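PDB 6IC9: PHD finger protein 3 from Homo sapiens, which reads the phosphorylated C-terminal domain of RNA polymerase II through its SPOC domain, the part crystallised here, and thereby regulates neuronal gene expression. Local coordinates for residues Lys30-Pro38 with Val133-Glu141. Numbering follows the deposited sequence.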
loop_
_atom_site.group_PDB
_atom_site.type_symbol
_atom_site.label_atom_id
_atom_site.label_comp_id
_atom_site.label_asym_id
_atom_site.label_seq_id
_atom_site.Cartn_x
_atom_site.Cartn_y
_atom_site.Cartn_z
ATOM N N LYS A 30 -5.443 5.769 -9.113
ATOM C CA LYS A 30 -6.123 6.581 -8.124
ATOM C C LYS A 30 -6.222 5.746 -6.853
ATOM O O LYS A 30 -6.425 4.532 -6.942
ATOM C CB LYS A 30 -7.524 6.959 -8.604
ATOM C CG LYS A 30 -7.523 8.139 -9.641
ATOM C CD LYS A 30 -8.911 8.220 -10.319
ATOM C CE LYS A 30 -9.004 9.467 -11.249
ATOM N NZ LYS A 30 -10.298 9.450 -12.051
ATOM N N ALA A 31 -6.046 6.387 -5.703
ATOM C CA ALA A 31 -6.208 5.723 -4.385
ATOM C C ALA A 31 -7.540 6.117 -3.766
ATOM O O ALA A 31 -7.906 7.298 -3.778
ATOM C CB ALA A 31 -5.084 6.141 -3.429
ATOM N N TYR A 32 -8.253 5.135 -3.204
ATOM C CA TYR A 32 -9.512 5.308 -2.504
ATOM C C TYR A 32 -9.355 4.812 -1.081
ATOM O O TYR A 32 -8.680 3.801 -0.850
ATOM C CB TYR A 32 -10.644 4.512 -3.154
ATOM C CG TYR A 32 -10.913 5.050 -4.570
ATOM C CD1 TYR A 32 -10.184 4.600 -5.647
ATOM C CD2 TYR A 32 -11.856 6.077 -4.782
ATOM C CE1 TYR A 32 -10.405 5.129 -6.939
ATOM C CE2 TYR A 32 -12.073 6.603 -6.048
ATOM C CZ TYR A 32 -11.359 6.121 -7.111
ATOM O OH TYR A 32 -11.580 6.651 -8.356
ATOM N N PRO A 33 -10.037 5.442 -0.133
ATOM C CA PRO A 33 -9.927 4.999 1.271
ATOM C C PRO A 33 -10.534 3.638 1.500
ATOM O O PRO A 33 -11.534 3.246 0.885
ATOM C CB PRO A 33 -10.688 6.084 2.057
ATOM C CG PRO A 33 -11.429 6.842 1.072
ATOM C CD PRO A 33 -10.699 6.755 -0.236
ATOM N N VAL A 34 -9.881 2.884 2.378
ATOM C CA VAL A 34 -10.349 1.583 2.800
ATOM C C VAL A 34 -10.529 1.554 4.314
ATOM O O VAL A 34 -11.594 1.191 4.821
ATOM C CB VAL A 34 -9.377 0.458 2.353
ATOM C CG1 VAL A 34 -9.876 -0.825 2.910
ATOM C CG2 VAL A 34 -9.294 0.332 0.785
ATOM N N SER A 35 -9.502 1.969 5.047
ATOM C CA SER A 35 -9.537 1.881 6.511
ATOM C C SER A 35 -8.694 2.997 7.084
ATOM O O SER A 35 -7.666 3.371 6.508
ATOM C CB SER A 35 -8.991 0.527 6.999
ATOM O OG SER A 35 -9.248 0.378 8.390
ATOM N N GLY A 36 -9.098 3.511 8.247
ATOM C CA GLY A 36 -8.364 4.602 8.858
ATOM C C GLY A 36 -8.637 5.933 8.185
ATOM O O GLY A 36 -9.302 6.029 7.149
ATOM N N SER A 37 -8.113 6.991 8.778
ATOM C CA SER A 37 -8.451 8.311 8.270
ATOM C C SER A 37 -7.573 8.637 7.073
ATOM O O SER A 37 -6.347 8.733 7.222
ATOM C CB SER A 37 -8.276 9.392 9.317
ATOM O OG SER A 37 -8.384 10.649 8.660
ATOM N N PRO A 38 -8.144 8.849 5.892
ATOM C CA PRO A 38 -7.320 9.215 4.745
ATOM C C PRO A 38 -6.960 10.688 4.701
ATOM O O PRO A 38 -6.467 11.147 3.666
ATOM C CB PRO A 38 -8.234 8.854 3.574
ATOM C CG PRO A 38 -9.559 9.281 4.040
ATOM C CD PRO A 38 -9.578 8.951 5.562
ATOM N N VAL A 133 -8.138 -6.335 9.625
ATOM C CA VAL A 133 -9.525 -6.476 10.064
ATOM C C VAL A 133 -9.595 -6.040 11.527
ATOM O O VAL A 133 -8.664 -6.304 12.304
ATOM C CB VAL A 133 -10.021 -7.921 9.875
ATOM C CG1 VAL A 133 -11.533 -8.037 10.091
ATOM C CG2 VAL A 133 -9.686 -8.408 8.506
ATOM N N PRO A 134 -10.650 -5.338 11.945
ATOM C CA PRO A 134 -11.754 -4.885 11.099
ATOM C C PRO A 134 -11.375 -3.592 10.380
ATOM O O PRO A 134 -10.542 -2.851 10.881
ATOM C CB PRO A 134 -12.884 -4.675 12.107
ATOM C CG PRO A 134 -12.134 -4.182 13.364
ATOM C CD PRO A 134 -10.792 -4.887 13.347
ATOM N N PHE A 135 -11.954 -3.343 9.211
ATOM C CA PHE A 135 -11.720 -2.077 8.525
ATOM C C PHE A 135 -12.504 -0.991 9.241
ATOM O O PHE A 135 -13.680 -1.173 9.565
ATOM C CB PHE A 135 -12.170 -2.161 7.068
ATOM C CG PHE A 135 -11.268 -2.950 6.196
ATOM C CD1 PHE A 135 -9.892 -2.851 6.328
ATOM C CD2 PHE A 135 -11.792 -3.766 5.214
ATOM C CE1 PHE A 135 -9.047 -3.545 5.492
ATOM C CE2 PHE A 135 -10.956 -4.465 4.371
ATOM C CZ PHE A 135 -9.573 -4.345 4.505
ATOM N N ASP A 136 -11.848 0.123 9.521
ATOM C CA ASP A 136 -12.496 1.301 10.091
ATOM C C ASP A 136 -12.633 2.319 8.959
ATOM O O ASP A 136 -11.846 3.246 8.839
ATOM C CB ASP A 136 -11.654 1.830 11.246
ATOM C CG ASP A 136 -12.007 3.246 11.645
ATOM O OD1 ASP A 136 -13.185 3.655 11.515
ATOM O OD2 ASP A 136 -11.073 3.967 12.059
ATOM N N GLY A 137 -13.652 2.126 8.114
ATOM C CA GLY A 137 -13.802 2.924 6.915
ATOM C C GLY A 137 -14.679 2.183 5.932
ATOM O O GLY A 137 -15.360 1.227 6.306
ATOM N N PRO A 138 -14.678 2.598 4.661
ATOM C CA PRO A 138 -15.564 1.959 3.664
ATOM C C PRO A 138 -15.275 0.501 3.448
ATOM O O PRO A 138 -16.121 -0.217 2.904
ATOM C CB PRO A 138 -15.263 2.744 2.378
ATOM C CG PRO A 138 -14.710 4.021 2.832
ATOM C CD PRO A 138 -14.011 3.793 4.124
ATOM N N GLY A 139 -14.078 0.043 3.785
ATOM C CA GLY A 139 -13.775 -1.355 3.624
ATOM C C GLY A 139 -13.647 -1.737 2.156
ATOM O O GLY A 139 -13.423 -0.898 1.273
ATOM N N LEU A 140 -13.779 -3.033 1.909
ATOM C CA LEU A 140 -13.759 -3.581 0.553
ATOM C C LEU A 140 -15.037 -4.351 0.270
ATOM O O LEU A 140 -15.601 -4.987 1.163
ATOM C CB LEU A 140 -12.577 -4.535 0.374
ATOM C CG LEU A 140 -11.212 -3.900 0.633
ATOM C CD1 LEU A 140 -10.155 -5.015 0.771
ATOM C CD2 LEU A 140 -10.834 -2.892 -0.538
ATOM N N GLU A 141 -15.453 -4.339 -0.990
ATOM C CA GLU A 141 -16.591 -5.148 -1.409
ATOM C C GLU A 141 -16.232 -6.627 -1.406
ATOM O O GLU A 141 -15.075 -7.015 -1.570
ATOM C CB GLU A 141 -17.062 -4.723 -2.815
ATOM C CG GLU A 141 -17.679 -3.334 -2.837
ATOM C CD GLU A 141 -18.653 -3.126 -3.985
ATOM O OE1 GLU A 141 -18.682 -2.000 -4.521
ATOM O OE2 GLU A 141 -19.391 -4.088 -4.348
HETATM O O HOH W 1 -12.782 1.152 -0.536
#
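V34 sets one methyl squarely over the ring of F135: CG1 stands 3.8 Å from the centroid of the F135 ring and only 8° off the ring normal, a CH-pi contact. That methyl lies anti to the backbone N (chi1 176°), which directs the other, CG2, to L140, where it meets CD2 at 3.8 Å. CG1 covers the aromatic face, while CG2 makes the closer approach to the end of the leucine, which also lies beside CG1. S35 flanks the same ring, its CB 3.6 Å from F135 CD1 in an oblique approach, while its hydroxyl turns to the backbone and accepts a nearly straight bond from D136 N to S35 OG (2.8 Å, 160° at the hydrogen). V34 and S35 form a classic beta bulge opposite V77 at the end of strand 25-35 of the SPOC domain, and here the long loop between strands 114-122 and 147-155 packs against the strand end. Exchanging F135 for an alanine would probably strip V34 CG1 of its aromatic support and open a gap beside S35 CB. Backbone bonds continue the join: G139 N reaches V34 O at 2.9 Å, in the carbonyl plane on a lone pair, whereas G36 N approaches D136 O (2.8 Å) from above the carbonyl plane. Between these two bonds G137 passes so close to the strand end that a side chain at this position would run into V34 O. Alongside, the P138 ring rests its CG 3.8 Å from P33 O, a carbonyl that also accepts a hydrogen bond from a water shared with G139 O.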